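Local coordinates for extracellular solute-binding protein, family 1 (Bifidobacterium longum subsp. infantis, PDB 6FTH) that probably binds human milk oligosaccharides outside the cell and hands them to an ABC transporter for import, at residues Gln72-Thr77 with Ala90-Asn95; Met214-Ser219 with Ile255-Lys260. All blocks are in the same frame, centred on the assembly; numbering follows the deposited sequence.

Interaction 1: residues Gln72-Thr77 with Ala90-Asn95; sequences QQKNAT and AFFPAN
In the alpha/beta lobe built on the 59-66, 29-36, 86-88 and 339-343 sheet of this solute-binding protein, Lys74 of helix 67-80 reaches Asn95 in the first turn of helix 93-98, just past the end of strand 86-88. The extended first part of the lysine chain (chi1 176°) lays CD beside the Ala90 carbonyl, Lys74 CD 3.4 Å from Ala90 O, and the bend at chi3 (80°) then turns CE and NZ toward Asn95. The Lys74 and Asn95 side chains cross at about a right angle. Lys74 NZ donates to Asn95 OD1 at 2.7 Å, from above the carbonyl plane. Phe92 N, at the N-cap position of helix 93-98, donates to the same Asn95 OD1 at 2.9 Å from the opposite face; two N-H groups thus grip one oxygen, which should hold the amide's rotation. The Phe92 ring turns its edge to the amine, CD1 lying 3.9 Å from Lys74 NZ. Lys74 CD also approaches Phe91 CD1 obliquely; that ring meets Trp70 and Phe103. The Ala90 carbonyl, already bonded to Trp70 NE1, is tied to the amine through a water that accepts from Lys74 NZ at 2.7 Å and donates to Ala90 O at 3.3 Å.

Interaction 2: residues Met214-Ser219 with Ile255-Lys260; sequences MLLLNS and IKYYHK
Leu216 pushes one methyl into the notch between Tyr257 and Tyr258, two successive residues of helix 249-263, and this knob carries most of the fit. The leucine stands on the 3-10 segment that runs through 214-216; CG anti to the carbonyl carbon (chi1 -75°) places its branch, and chi2 (-170°) extends CD1 toward the helix. There CD1 meets the two rings differently. It comes to the edge of the Tyr257 ring, near the ring plane and 4.0 Å from Tyr257 CD2, whereas it approaches the phenol end of Tyr258 obliquely, 3.4 Å from Tyr258 CZ. Leu216 CG presses on the same end, 3.3 Å from Tyr258 OH, so the hydroxyl is wedged against the branch of the leucine as well as its methyl. The hydrogen bonds of both hydroxyls go outside the two segments: Tyr258 OH to the carbonyl O of Pro213, the residue before Met214, and Tyr257 OH to that of Trp173. With an alanine here in place of Tyr258, Leu216 CD1 would probably lose one wall of its notch and the Pro213 carbonyl its phenol mate. A second, looser fit lies one helical turn back, where Met214, bent at chi2 (-49°), swings its thioether end round to the helix and sets CE 4.1 Å from Ile255 CG1. Met482 of helix 457-484 touches both Met214 and Tyr258, and Phe296 of strand 292-297 touches both Leu216 and Tyr258, so sheet and long helix add further walls to the buried cluster. The arrangement is plain hydrophobic-core packing of an alpha/beta lobe in a periplasmic-binding-protein fold, here joining a 3-10 segment to a helix flank.

Interaction 1 closes before interaction 2 opens along the chain, and the two do not touch: their centres lie 35 Å apart and their nearest atoms about 20 Å. They share no helix, strand or sheet. Residues 72-77 and 90-95 flank the sheet of strands 59-66, 29-36, 86-88 and 339-343, while residues 214-219 and 255-260 pack beside the other sheet, through strand 292-297, and against helix 457-484. Each contact thus belongs to a different lobe of the two-lobed solute-binding fold. One is partly buried, polar and water-linked, the other wholly buried and apolar. In this family the lobes typically close round the ligand; these contacts hold elements together within each lobe.

Interaction 1: residues Gln72-Thr77 with Ala90-Asn95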
# COMPACT_ATOMS: atom_id res chain seq x y z
N GLN A 72 -3.47 18.30 -6.14
CA GLN A 72 -3.08 19.56 -6.75
C GLN A 72 -3.34 20.77 -5.85
O GLN A 72 -2.72 21.82 -6.05
CB GLN A 72 -3.87 19.75 -8.04
CG GLN A 72 -3.40 18.86 -9.17
CD GLN A 72 -2.05 19.30 -9.75
OE1 GLN A 72 -1.07 18.54 -9.74
NE2 GLN A 72 -1.99 20.54 -10.25
N GLN A 73 -4.24 20.65 -4.88
CA GLN A 73 -4.60 21.78 -4.02
C GLN A 73 -3.90 21.76 -2.67
O GLN A 73 -3.88 22.80 -2.00
CB GLN A 73 -6.11 21.80 -3.78
CG GLN A 73 -6.96 21.97 -5.02
CD GLN A 73 -8.45 21.70 -4.76
OE1 GLN A 73 -8.87 21.48 -3.62
NE2 GLN A 73 -9.23 21.71 -5.83
N LYS A 74 -3.32 20.62 -2.25
CA LYS A 74 -2.90 20.48 -0.86
C LYS A 74 -1.83 21.49 -0.49
O LYS A 74 -1.91 22.13 0.57
CB LYS A 74 -2.40 19.05 -0.59
CG LYS A 74 -1.85 18.90 0.83
CD LYS A 74 -1.82 17.45 1.31
CE LYS A 74 -0.64 16.69 0.79
NZ LYS A 74 -0.49 15.38 1.49
N ASN A 75 -0.79 21.63 -1.31
CA ASN A 75 0.33 22.49 -0.94
C ASN A 75 -0.12 23.94 -0.82
O ASN A 75 0.19 24.62 0.16
CB ASN A 75 1.47 22.35 -1.94
CG ASN A 75 2.14 21.00 -1.87
OD1 ASN A 75 1.93 20.24 -0.92
ND2 ASN A 75 2.97 20.69 -2.86
N ALA A 76 -0.91 24.41 -1.79
CA ALA A 76 -1.43 25.77 -1.72
C ALA A 76 -2.33 25.96 -0.51
O ALA A 76 -2.32 27.03 0.12
CB ALA A 76 -2.19 26.08 -3.01
N THR A 77 -3.12 24.95 -0.17
CA THR A 77 -4.01 25.04 0.99
C THR A 77 -3.21 25.19 2.27
O THR A 77 -3.52 26.04 3.12
CB THR A 77 -4.93 23.81 1.04
OG1 THR A 77 -5.74 23.77 -0.15
CG2 THR A 77 -5.84 23.83 2.26
N ALA A 90 -6.71 13.78 4.25
CA ALA A 90 -6.13 14.99 3.69
C ALA A 90 -4.67 15.19 4.05
O ALA A 90 -3.85 15.46 3.15
CB ALA A 90 -6.96 16.20 4.14
N PHE A 91 -4.31 15.07 5.32
CA PHE A 91 -2.99 15.44 5.83
C PHE A 91 -2.29 14.27 6.50
O PHE A 91 -2.84 13.62 7.39
CB PHE A 91 -3.09 16.61 6.80
CG PHE A 91 -3.73 17.82 6.21
CD1 PHE A 91 -3.11 18.51 5.19
CD2 PHE A 91 -4.94 18.29 6.67
CE1 PHE A 91 -3.71 19.62 4.61
CE2 PHE A 91 -5.54 19.41 6.11
CZ PHE A 91 -4.91 20.08 5.09
N PHE A 92 -1.07 14.02 6.05
CA PHE A 92 -0.21 13.03 6.68
C PHE A 92 0.59 13.68 7.78
O PHE A 92 0.74 14.91 7.83
CB PHE A 92 0.75 12.46 5.64
CG PHE A 92 0.11 11.52 4.68
CD1 PHE A 92 -0.48 12.00 3.53
CD2 PHE A 92 0.08 10.16 4.94
CE1 PHE A 92 -1.10 11.12 2.64
CE2 PHE A 92 -0.54 9.29 4.05
CZ PHE A 92 -1.12 9.77 2.92
N PRO A 93 1.15 12.87 8.69
CA PRO A 93 2.00 13.46 9.73
C PRO A 93 3.10 14.34 9.17
O PRO A 93 3.36 15.41 9.73
CB PRO A 93 2.56 12.22 10.44
CG PRO A 93 1.45 11.19 10.29
CD PRO A 93 0.89 11.44 8.91
N ALA A 94 3.73 13.93 8.07
CA ALA A 94 4.79 14.75 7.48
C ALA A 94 4.28 16.13 7.08
O ALA A 94 5.00 17.12 7.19
CB ALA A 94 5.39 14.04 6.27
N ASN A 95 3.03 16.22 6.59
CA ASN A 95 2.47 17.52 6.21
C ASN A 95 2.28 18.42 7.42
O ASN A 95 2.61 19.61 7.38
CB ASN A 95 1.13 17.34 5.49
CG ASN A 95 1.22 16.48 4.25
OD1 ASN A 95 0.38 15.58 4.04
ND2 ASN A 95 2.20 16.75 3.40
O HOH W 1 -2.56 13.95 0.54
O HOH W 2 2.51 14.40 1.07

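Interaction 2: residues Met214-Ser219 with Ile255-Lys260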
# COMPACT_ATOMS: atom_id res chain seq x y z
N MET A 214 10.66 -5.15 -8.88
CA MET A 214 11.72 -5.29 -7.87
C MET A 214 11.26 -6.05 -6.65
O MET A 214 12.03 -6.21 -5.70
CB MET A 214 12.31 -3.93 -7.50
CG MET A 214 12.99 -3.25 -8.65
SD MET A 214 14.13 -4.38 -9.46
CE MET A 214 14.59 -3.51 -10.96
N LEU A 215 10.04 -6.55 -6.64
CA LEU A 215 9.69 -7.55 -5.64
C LEU A 215 10.61 -8.77 -5.69
O LEU A 215 10.68 -9.51 -4.71
CB LEU A 215 8.24 -7.94 -5.80
CG LEU A 215 7.22 -6.91 -5.35
CD1 LEU A 215 5.86 -7.27 -5.90
CD2 LEU A 215 7.17 -6.81 -3.81
N LEU A 216 11.33 -8.99 -6.80
CA LEU A 216 12.32 -10.06 -6.85
C LEU A 216 13.51 -9.81 -5.92
O LEU A 216 14.31 -10.73 -5.69
CB LEU A 216 12.81 -10.35 -8.28
CG LEU A 216 11.81 -11.10 -9.16
CD1 LEU A 216 12.52 -11.52 -10.44
CD2 LEU A 216 11.23 -12.32 -8.49
N LEU A 217 13.65 -8.60 -5.36
CA LEU A 217 14.67 -8.42 -4.32
C LEU A 217 14.45 -9.37 -3.16
O LEU A 217 15.42 -9.79 -2.51
CB LEU A 217 14.66 -6.98 -3.80
CG LEU A 217 15.30 -5.94 -4.71
CD1 LEU A 217 14.87 -4.52 -4.36
CD2 LEU A 217 16.82 -6.08 -4.64
N ASN A 218 13.20 -9.76 -2.89
CA ASN A 218 12.95 -10.70 -1.80
C ASN A 218 13.62 -12.05 -2.06
O ASN A 218 14.01 -12.74 -1.10
CB ASN A 218 11.43 -10.85 -1.63
CG ASN A 218 10.78 -9.59 -1.07
OD1 ASN A 218 10.99 -9.21 0.10
ND2 ASN A 218 10.00 -8.92 -1.90
N SER A 219 13.77 -12.43 -3.33
CA SER A 219 14.49 -13.64 -3.71
C SER A 219 15.91 -13.64 -3.20
O SER A 219 16.49 -14.71 -3.02
CB SER A 219 14.59 -13.77 -5.23
OG SER A 219 13.32 -13.86 -5.82
N ILE A 255 18.45 -7.12 -11.76
CA ILE A 255 18.44 -6.49 -13.07
C ILE A 255 19.00 -7.43 -14.14
O ILE A 255 18.42 -7.56 -15.24
CB ILE A 255 19.22 -5.16 -13.01
CG1 ILE A 255 18.42 -4.12 -12.22
CG2 ILE A 255 19.47 -4.66 -14.44
CD1 ILE A 255 19.18 -2.87 -11.85
N LYS A 256 20.09 -8.13 -13.84
CA LYS A 256 20.68 -9.03 -14.82
C LYS A 256 19.73 -10.19 -15.13
O LYS A 256 19.63 -10.62 -16.29
CB LYS A 256 22.03 -9.54 -14.33
CG LYS A 256 23.11 -8.46 -14.37
CD LYS A 256 24.47 -9.02 -13.97
CE LYS A 256 25.16 -9.72 -15.12
NZ LYS A 256 26.57 -10.05 -14.80
N TYR A 257 19.03 -10.70 -14.11
CA TYR A 257 18.07 -11.78 -14.33
C TYR A 257 16.95 -11.31 -15.24
O TYR A 257 16.59 -12.01 -16.20
CB TYR A 257 17.54 -12.29 -12.99
CG TYR A 257 16.56 -13.44 -13.07
CD1 TYR A 257 16.97 -14.69 -13.52
CD2 TYR A 257 15.25 -13.29 -12.68
CE1 TYR A 257 16.08 -15.74 -13.58
CE2 TYR A 257 14.37 -14.34 -12.73
CZ TYR A 257 14.79 -15.56 -13.16
OH TYR A 257 13.90 -16.60 -13.22
N TYR A 258 16.39 -10.14 -14.94
CA TYR A 258 15.34 -9.59 -15.80
C TYR A 258 15.85 -9.39 -17.22
O TYR A 258 15.12 -9.65 -18.18
CB TYR A 258 14.76 -8.30 -15.26
CG TYR A 258 13.64 -8.51 -14.25
CD1 TYR A 258 12.53 -9.29 -14.56
CD2 TYR A 258 13.71 -7.94 -12.98
CE1 TYR A 258 11.50 -9.47 -13.63
CE2 TYR A 258 12.69 -8.13 -12.06
CZ TYR A 258 11.59 -8.89 -12.39
OH TYR A 258 10.58 -9.06 -11.49
N HIS A 259 17.09 -8.93 -17.37
CA HIS A 259 17.57 -8.73 -18.74
C HIS A 259 17.68 -10.06 -19.47
O HIS A 259 17.37 -10.15 -20.67
CB HIS A 259 18.90 -7.99 -18.78
CG HIS A 259 19.43 -7.83 -20.17
ND1 HIS A 259 18.71 -7.18 -21.15
CD2 HIS A 259 20.55 -8.29 -20.76
CE1 HIS A 259 19.39 -7.22 -22.29
NE2 HIS A 259 20.51 -7.89 -22.07
N LYS A 260 18.10 -11.12 -18.77
CA LYS A 260 18.14 -12.43 -19.38
C LYS A 260 16.75 -12.84 -19.85
O LYS A 260 16.56 -13.23 -21.01
CB LYS A 260 18.72 -13.45 -18.39
CG LYS A 260 18.90 -14.85 -19.01
CD LYS A 260 19.40 -15.87 -18.00
CE LYS A 260 19.84 -17.16 -18.71
NZ LYS A 260 20.06 -18.31 -17.79